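PDB 7KFL: myosin-17 from Arabidopsis thaliana, which probably recognises and binds cargo through its globular tail, allowing this plant class XI myosin motor to carry it along actin filaments. Local coordinates for residues 7-10 / 11-15; 342-345 / 346-349. One frame throughout, in Å; residues are numbered along the deposited sequence.

Contacts 1 and 2 mark two far-apart surface regions of one elongated, largely helical chain. Their centres are 72 Å apart, on opposite sides of the chain's centre, and their nearest atoms are separated by about 60 Å, so neither touches the other. Each centre lies 37 Å from that of the chain. In sequence, contact 1 closes long before contact 2 opens. The 7-10/11-15 pair is one run of helix 4-20, held by regular backbone bonds, whereas 342-345/346-349 is a turn between helices 332-341 and 354-369, organised largely by the carboxylate of Asp-344. Both lie at the surface of the cargo-binding domain.

Contact 1 of 2, residues 7-10 / 11-15; sequences KQQE and NQDLL
Residues 7-10 and 11-15 form one unbroken run of helix 4-20, where each of four successive carbonyls of the first segment accepts an N-H from four residues on. Asn-11 N bonds to Lys-7 O and Gln-12 N to Gln-8 O, both at 3.0 Å. The Asp-13 N to Gln-9 O bond is 2.8 Å long and the straightest of the four, with 163° at the hydrogen; Leu-14 N to Glu-10 O is the most bent.

The side chains lean back over these carbonyls. With its CG beside its own backbone N (chi1 -75°), Asn-11 brings that carbon to 3.1 Å from Lys-7 O, but its amide does not bond to this oxygen. The bent chain of Lys-7 passes obliquely by the same amide, CE lying 4.0 Å from Asn-11 ND2. Gln-12 makes a similar return, its CG resting 3.2 Å from Gln-8 O, while its side chain touches Thr-51, Ser-52, Val-53 and Arg-56. An alanine here is likely to uncover Gln-8 O on that side and leave a gap between this helix and the start of helix 53-65.

On the neighbouring flank, Gln-9 and Asp-13 run side by side and point the same way, their amide and carboxylate planes 40° apart. Asp-13 OD2 lies against the aliphatic part of Gln-9, 3.5 Å from CG, while OD1 forms a salt bridge with Arg-56, which probably steadies the carboxylate. Leu-14 curls CD2 to 3.4 Å from Glu-10 O. Asn-11 also packs on Trp-43 of helix 31-43, joining the helix to a second neighbour. Four consecutive i to i+4 bonds, with side chains one turn apart lying near one another, are the pattern of a regular alpha-helix, here packed at one side against its neighbours in a helical bundle.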
ATOM      1  N   LYS A   7       7.554  13.638  40.224  1.00 94.48           N
ATOM      2  CA  LYS A   7       7.139  14.764  39.341  1.00 93.82           C
ATOM      3  C   LYS A   7       7.283  14.318  37.878  1.00 91.43           C
ATOM      4  O   LYS A   7       6.453  14.748  37.051  1.00 90.65           O
ATOM      5  CB  LYS A   7       7.925  16.046  39.659  1.00 95.08           C
ATOM      6  CG  LYS A   7       8.851  16.564  38.562  1.00 96.09           C
ATOM      7  CD  LYS A   7       9.260  18.016  38.743  1.00 96.98           C
ATOM      8  CE  LYS A   7       8.555  18.968  37.795  1.00 97.42           C
ATOM      9  NZ  LYS A   7       7.118  19.125  38.117  1.00 98.02           N
ATOM     10  N   GLN A   8       8.284  13.481  37.575  1.00 89.12           N
ATOM     11  CA  GLN A   8       8.535  12.934  36.213  1.00 86.35           C
ATOM     12  C   GLN A   8       7.438  11.923  35.850  1.00 84.12           C
ATOM     13  O   GLN A   8       6.972  11.975  34.696  1.00 82.49           O
ATOM     14  CB  GLN A   8       9.932  12.315  36.107  1.00 86.19           C
ATOM     15  CG  GLN A   8      11.027  13.342  35.853  1.00 86.67           C
ATOM     16  CD  GLN A   8      12.360  12.710  35.525  1.00 87.78           C
ATOM     17  OE1 GLN A   8      12.442  11.753  34.756  1.00 88.34           O
ATOM     18  NE2 GLN A   8      13.424  13.252  36.096  1.00 88.20           N
ATOM     19  N   GLN A   9       7.037  11.047  36.779  1.00 82.59           N
ATOM     20  CA  GLN A   9       5.932  10.073  36.557  1.00 81.70           C
ATOM     21  C   GLN A   9       4.614  10.839  36.372  1.00 81.01           C
ATOM     22  O   GLN A   9       3.845  10.461  35.467  1.00 79.36           O
ATOM     23  CB  GLN A   9       5.801   9.059  37.697  1.00 82.28           C
ATOM     24  CG  GLN A   9       4.551   8.191  37.568  1.00 83.01           C
ATOM     25  CD  GLN A   9       4.550   6.949  38.426  1.00 83.73           C
ATOM     26  OE1 GLN A   9       5.494   6.666  39.162  1.00 83.62           O
ATOM     27  NE2 GLN A   9       3.468   6.192  38.337  1.00 83.74           N
ATOM     28  N   GLU A  10       4.363  11.856  37.204  1.00 81.53           N
ATOM     29  CA  GLU A  10       3.156  12.727  37.127  1.00 81.27           C
ATOM     30  C   GLU A  10       3.078  13.350  35.728  1.00 78.89           C
ATOM     31  O   GLU A  10       1.986  13.309  35.130  1.00 78.45           O
ATOM     32  CB  GLU A  10       3.174  13.803  38.219  1.00 82.88           C
ATOM     33  CG  GLU A  10       2.408  15.067  37.850  1.00 84.30           C
ATOM     34  CD  GLU A  10       2.262  16.092  38.963  1.00 85.52           C
ATOM     35  OE1 GLU A  10       3.297  16.518  39.518  1.00 85.41           O
ATOM     36  OE2 GLU A  10       1.112  16.472  39.268  1.00 86.62           O
ATOM     37  N   ASN A  11       4.195  13.905  35.242  1.00 76.91           N
ATOM     38  CA  ASN A  11       4.306  14.588  33.923  1.00 75.55           C
ATOM     39  C   ASN A  11       4.040  13.590  32.790  1.00 73.58           C
ATOM     40  O   ASN A  11       3.339  13.962  31.832  1.00 72.28           O
ATOM     41  CB  ASN A  11       5.673  15.255  33.742  1.00 75.61           C
ATOM     42  CG  ASN A  11       5.823  16.533  34.542  1.00 75.94           C
ATOM     43  OD1 ASN A  11       4.854  17.039  35.104  1.00 75.82           O
ATOM     44  ND2 ASN A  11       7.034  17.064  34.595  1.00 75.95           N
ATOM     45  N   GLN A  12       4.593  12.377  32.892  1.00 72.81           N
ATOM     46  CA  GLN A  12       4.425  11.288  31.891  1.00 71.64           C
ATOM     47  C   GLN A  12       2.970  10.803  31.911  1.00 71.35           C
ATOM     48  O   GLN A  12       2.406  10.616  30.816  1.00 71.49           O
ATOM     49  CB  GLN A  12       5.417  10.155  32.164  1.00 71.26           C
ATOM     50  CG  GLN A  12       6.861  10.540  31.865  1.00 70.74           C
ATOM     51  CD  GLN A  12       7.867   9.566  32.430  1.00 70.25           C
ATOM     52  OE1 GLN A  12       7.551   8.418  32.735  1.00 69.77           O
ATOM     53  NE2 GLN A  12       9.102  10.022  32.570  1.00 70.33           N
ATOM     54  N   ASP A  13       2.392  10.623  33.105  1.00 71.43           N
ATOM     55  CA  ASP A  13       0.962  10.256  33.311  1.00 71.90           C
ATOM     56  C   ASP A  13       0.059  11.289  32.624  1.00 70.58           C
ATOM     57  O   ASP A  13      -0.985  10.888  32.076  1.00 70.24           O
ATOM     58  CB  ASP A  13       0.607  10.142  34.800  1.00 73.61           C
ATOM     59  CG  ASP A  13       0.726   8.738  35.373  1.00 74.84           C
ATOM     60  OD1 ASP A  13       0.267   7.788  34.706  1.00 75.28           O
ATOM     61  OD2 ASP A  13       1.272   8.606  36.486  1.00 76.58           O
ATOM     62  N   LEU A  14       0.452  12.566  32.661  1.00 69.72           N
ATOM     63  CA  LEU A  14      -0.295  13.703  32.059  1.00 69.31           C
ATOM     64  C   LEU A  14      -0.283  13.592  30.529  1.00 67.45           C
ATOM     65  O   LEU A  14      -1.373  13.668  29.934  1.00 68.26           O
ATOM     66  CB  LEU A  14       0.329  15.026  32.521  1.00 70.26           C
ATOM     67  CG  LEU A  14      -0.510  15.870  33.481  1.00 71.91           C
ATOM     68  CD1 LEU A  14      -1.773  16.377  32.801  1.00 72.45           C
ATOM     69  CD2 LEU A  14      -0.849  15.096  34.748  1.00 72.77           C
ATOM     70  N   LEU A  15       0.899  13.429  29.924  1.00 65.74           N
ATOM     71  CA  LEU A  15       1.086  13.355  28.448  1.00 64.42           C
ATOM     72  C   LEU A  15       0.295  12.164  27.896  1.00 63.68           C
ATOM     73  O   LEU A  15      -0.414  12.352  26.894  1.00 62.46           O
ATOM     74  CB  LEU A  15       2.578  13.231  28.115  1.00 63.89           C
ATOM     75  CG  LEU A  15       2.935  13.289  26.628  1.00 63.38           C
ATOM     76  CD1 LEU A  15       2.485  14.600  25.999  1.00 63.76           C
ATOM     77  CD2 LEU A  15       4.428  13.093  26.419  1.00 63.05           C
TER

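Contact 2 of 2, residues 342-345 / 346-349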
ATOM      1  N   TYR A 342      -6.697 -20.829 -23.824  1.00 63.22           N
ATOM      2  CA  TYR A 342      -7.699 -19.913 -24.432  1.00 63.53           C
ATOM      3  C   TYR A 342      -8.829 -20.720 -25.081  1.00 65.04           C
ATOM      4  O   TYR A 342      -8.541 -21.718 -25.766  1.00 66.33           O
ATOM      5  CB  TYR A 342      -7.040 -18.997 -25.467  1.00 63.56           C
ATOM      6  CG  TYR A 342      -7.989 -18.053 -26.159  1.00 63.90           C
ATOM      7  CD1 TYR A 342      -8.380 -16.865 -25.561  1.00 63.91           C
ATOM      8  CD2 TYR A 342      -8.502 -18.345 -27.413  1.00 64.18           C
ATOM      9  CE1 TYR A 342      -9.254 -15.991 -26.189  1.00 64.15           C
ATOM     10  CE2 TYR A 342      -9.374 -17.481 -28.055  1.00 64.84           C
ATOM     11  CZ  TYR A 342      -9.752 -16.299 -27.442  1.00 64.72           C
ATOM     12  OH  TYR A 342     -10.611 -15.443 -28.070  1.00 65.48           O
ATOM     13  N   TRP A 343     -10.074 -20.286 -24.869  1.00 66.27           N
ATOM     14  CA  TRP A 343     -11.306 -20.867 -25.470  1.00 67.89           C
ATOM     15  C   TRP A 343     -12.340 -19.749 -25.657  1.00 68.06           C
ATOM     16  O   TRP A 343     -12.100 -18.640 -25.151  1.00 68.06           O
ATOM     17  CB  TRP A 343     -11.848 -22.010 -24.600  1.00 69.00           C
ATOM     18  CG  TRP A 343     -12.352 -21.552 -23.267  1.00 70.07           C
ATOM     19  CD1 TRP A 343     -11.605 -21.090 -22.223  1.00 70.05           C
ATOM     20  CD2 TRP A 343     -13.724 -21.493 -22.835  1.00 71.05           C
ATOM     21  NE1 TRP A 343     -12.415 -20.753 -21.173  1.00 70.59           N
ATOM     22  CE2 TRP A 343     -13.719 -20.990 -21.517  1.00 70.53           C
ATOM     23  CE3 TRP A 343     -14.951 -21.819 -23.426  1.00 71.60           C
ATOM     24  CZ2 TRP A 343     -14.891 -20.805 -20.785  1.00 70.30           C
ATOM     25  CZ3 TRP A 343     -16.109 -21.634 -22.701  1.00 71.67           C
ATOM     26  CH2 TRP A 343     -16.077 -21.135 -21.398  1.00 71.07           C
ATOM     27  N   ASP A 344     -13.443 -20.029 -26.356  1.00 69.11           N
ATOM     28  CA  ASP A 344     -14.448 -19.004 -26.745  1.00 69.31           C
ATOM     29  C   ASP A 344     -15.752 -19.691 -27.177  1.00 70.57           C
ATOM     30  O   ASP A 344     -15.816 -20.168 -28.325  1.00 72.88           O
ATOM     31  CB  ASP A 344     -13.872 -18.102 -27.841  1.00 68.54           C
ATOM     32  CG  ASP A 344     -14.671 -16.840 -28.103  1.00 68.00           C
ATOM     33  OD1 ASP A 344     -15.742 -16.683 -27.492  1.00 68.46           O
ATOM     34  OD2 ASP A 344     -14.211 -16.025 -28.921  1.00 67.73           O
ATOM     35  N   ASP A 345     -16.747 -19.733 -26.284  1.00 71.63           N
ATOM     36  CA  ASP A 345     -18.111 -20.266 -26.552  1.00 73.63           C
ATOM     37  C   ASP A 345     -19.085 -19.102 -26.784  1.00 73.87           C
ATOM     38  O   ASP A 345     -20.304 -19.321 -26.638  1.00 75.07           O
ATOM     39  CB  ASP A 345     -18.600 -21.154 -25.402  1.00 75.23           C
ATOM     40  CG  ASP A 345     -18.019 -22.556 -25.415  1.00 76.81           C
ATOM     41  OD1 ASP A 345     -16.882 -22.715 -25.907  1.00 77.53           O
ATOM     42  OD2 ASP A 345     -18.710 -23.477 -24.933  1.00 78.22           O
ATOM     43  N   LYS A 346     -18.572 -17.918 -27.134  1.00 73.57           N
ATOM     44  CA  LYS A 346     -19.385 -16.693 -27.361  1.00 74.02           C
ATOM     45  C   LYS A 346     -19.250 -16.261 -28.825  1.00 74.85           C
ATOM     46  O   LYS A 346     -20.291 -16.157 -29.496  1.00 76.13           O
ATOM     47  CB  LYS A 346     -18.956 -15.577 -26.403  1.00 73.37           C
ATOM     48  CG  LYS A 346     -19.865 -14.357 -26.399  1.00 72.88           C
ATOM     49  CD  LYS A 346     -19.538 -13.357 -25.316  1.00 72.35           C
ATOM     50  CE  LYS A 346     -20.328 -12.072 -25.450  1.00 72.59           C
ATOM     51  NZ  LYS A 346     -19.773 -10.997 -24.593  1.00 72.36           N
ATOM     52  N   TYR A 347     -18.018 -16.018 -29.288  1.00 75.89           N
ATOM     53  CA  TYR A 347     -17.689 -15.578 -30.671  1.00 77.45           C
ATOM     54  C   TYR A 347     -17.083 -16.732 -31.483  1.00 77.10           C
ATOM     55  O   TYR A 347     -17.051 -16.619 -32.723  1.00 78.39           O
ATOM     56  CB  TYR A 347     -16.724 -14.390 -30.644  1.00 79.32           C
ATOM     57  CG  TYR A 347     -17.288 -13.130 -30.039  1.00 81.86           C
ATOM     58  CD1 TYR A 347     -17.468 -13.013 -28.669  1.00 82.67           C
ATOM     59  CD2 TYR A 347     -17.629 -12.044 -30.831  1.00 83.85           C
ATOM     60  CE1 TYR A 347     -17.980 -11.856 -28.103  1.00 83.88           C
ATOM     61  CE2 TYR A 347     -18.141 -10.880 -30.281  1.00 84.85           C
ATOM     62  CZ  TYR A 347     -18.320 -10.786 -28.911  1.00 84.93           C
ATOM     63  OH  TYR A 347     -18.823  -9.645 -28.356  1.00 86.09           O
ATOM     64  N   GLY A 348     -16.604 -17.789 -30.816  1.00 76.01           N
ATOM     65  CA  GLY A 348     -15.990 -18.969 -31.458  1.00 75.31           C
ATOM     66  C   GLY A 348     -14.675 -18.643 -32.152  1.00 74.75           C
ATOM     67  O   GLY A 348     -14.316 -19.376 -33.096  1.00 73.82           O
ATOM     68  N   THR A 349     -13.977 -17.591 -31.709  1.00 74.00           N
ATOM     69  CA  THR A 349     -12.649 -17.174 -32.241  1.00 73.78           C
ATOM     70  C   THR A 349     -11.582 -18.135 -31.711  1.00 73.08           C
ATOM     71  O   THR A 349     -11.762 -18.658 -30.592  1.00 72.41           O
ATOM     72  CB  THR A 349     -12.322 -15.716 -31.885  1.00 73.67           C
ATOM     73  OG1 THR A 349     -12.290 -15.587 -30.464  1.00 73.10           O
ATOM     74  CG2 THR A 349     -13.312 -14.730 -32.465  1.00 73.97           C
TER
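The contact is a polar turn at the surface, in the loop between helices 332-341 and 354-369, where the carboxylate of Asp-344 gathers N-H groups of residues that follow it. Asp-344 OD1 accepts from Lys-346 N at 3.1 Å and from Tyr-347 N at 3.0 Å. Both donors approach from the same face of the carboxylate, and the Tyr-347 bond is nearly straight, at 171°. The first of these bonds, to the N-H two residues on, defines an Asx turn.

OD2 takes two bonds from Thr-349. Thr-349 OG1 donates to the anti lone pair of Asp-344 OD2 at 2.5 Å, whereas Thr-349 N comes from above the carboxylate plane. With CG anti to the backbone N (chi1 -167°), Asp-344 holds its carboxylate within the bend, and four bonds probably fix its rotation. Gly-348, at positive phi, lets the chain swing back so that its CA meets Asp-344 O at 3.4 Å in a CA-H...O contact. From the helix end, Tyr-342 OH donates to Thr-349 OG1 at 2.9 Å; the hydroxyl is also hydrogen-bonded to Lys-314 NZ. Lys-346 leads away from the turn to a salt bridge with Glu-271, and the Tyr-347 ring meets Phe-267.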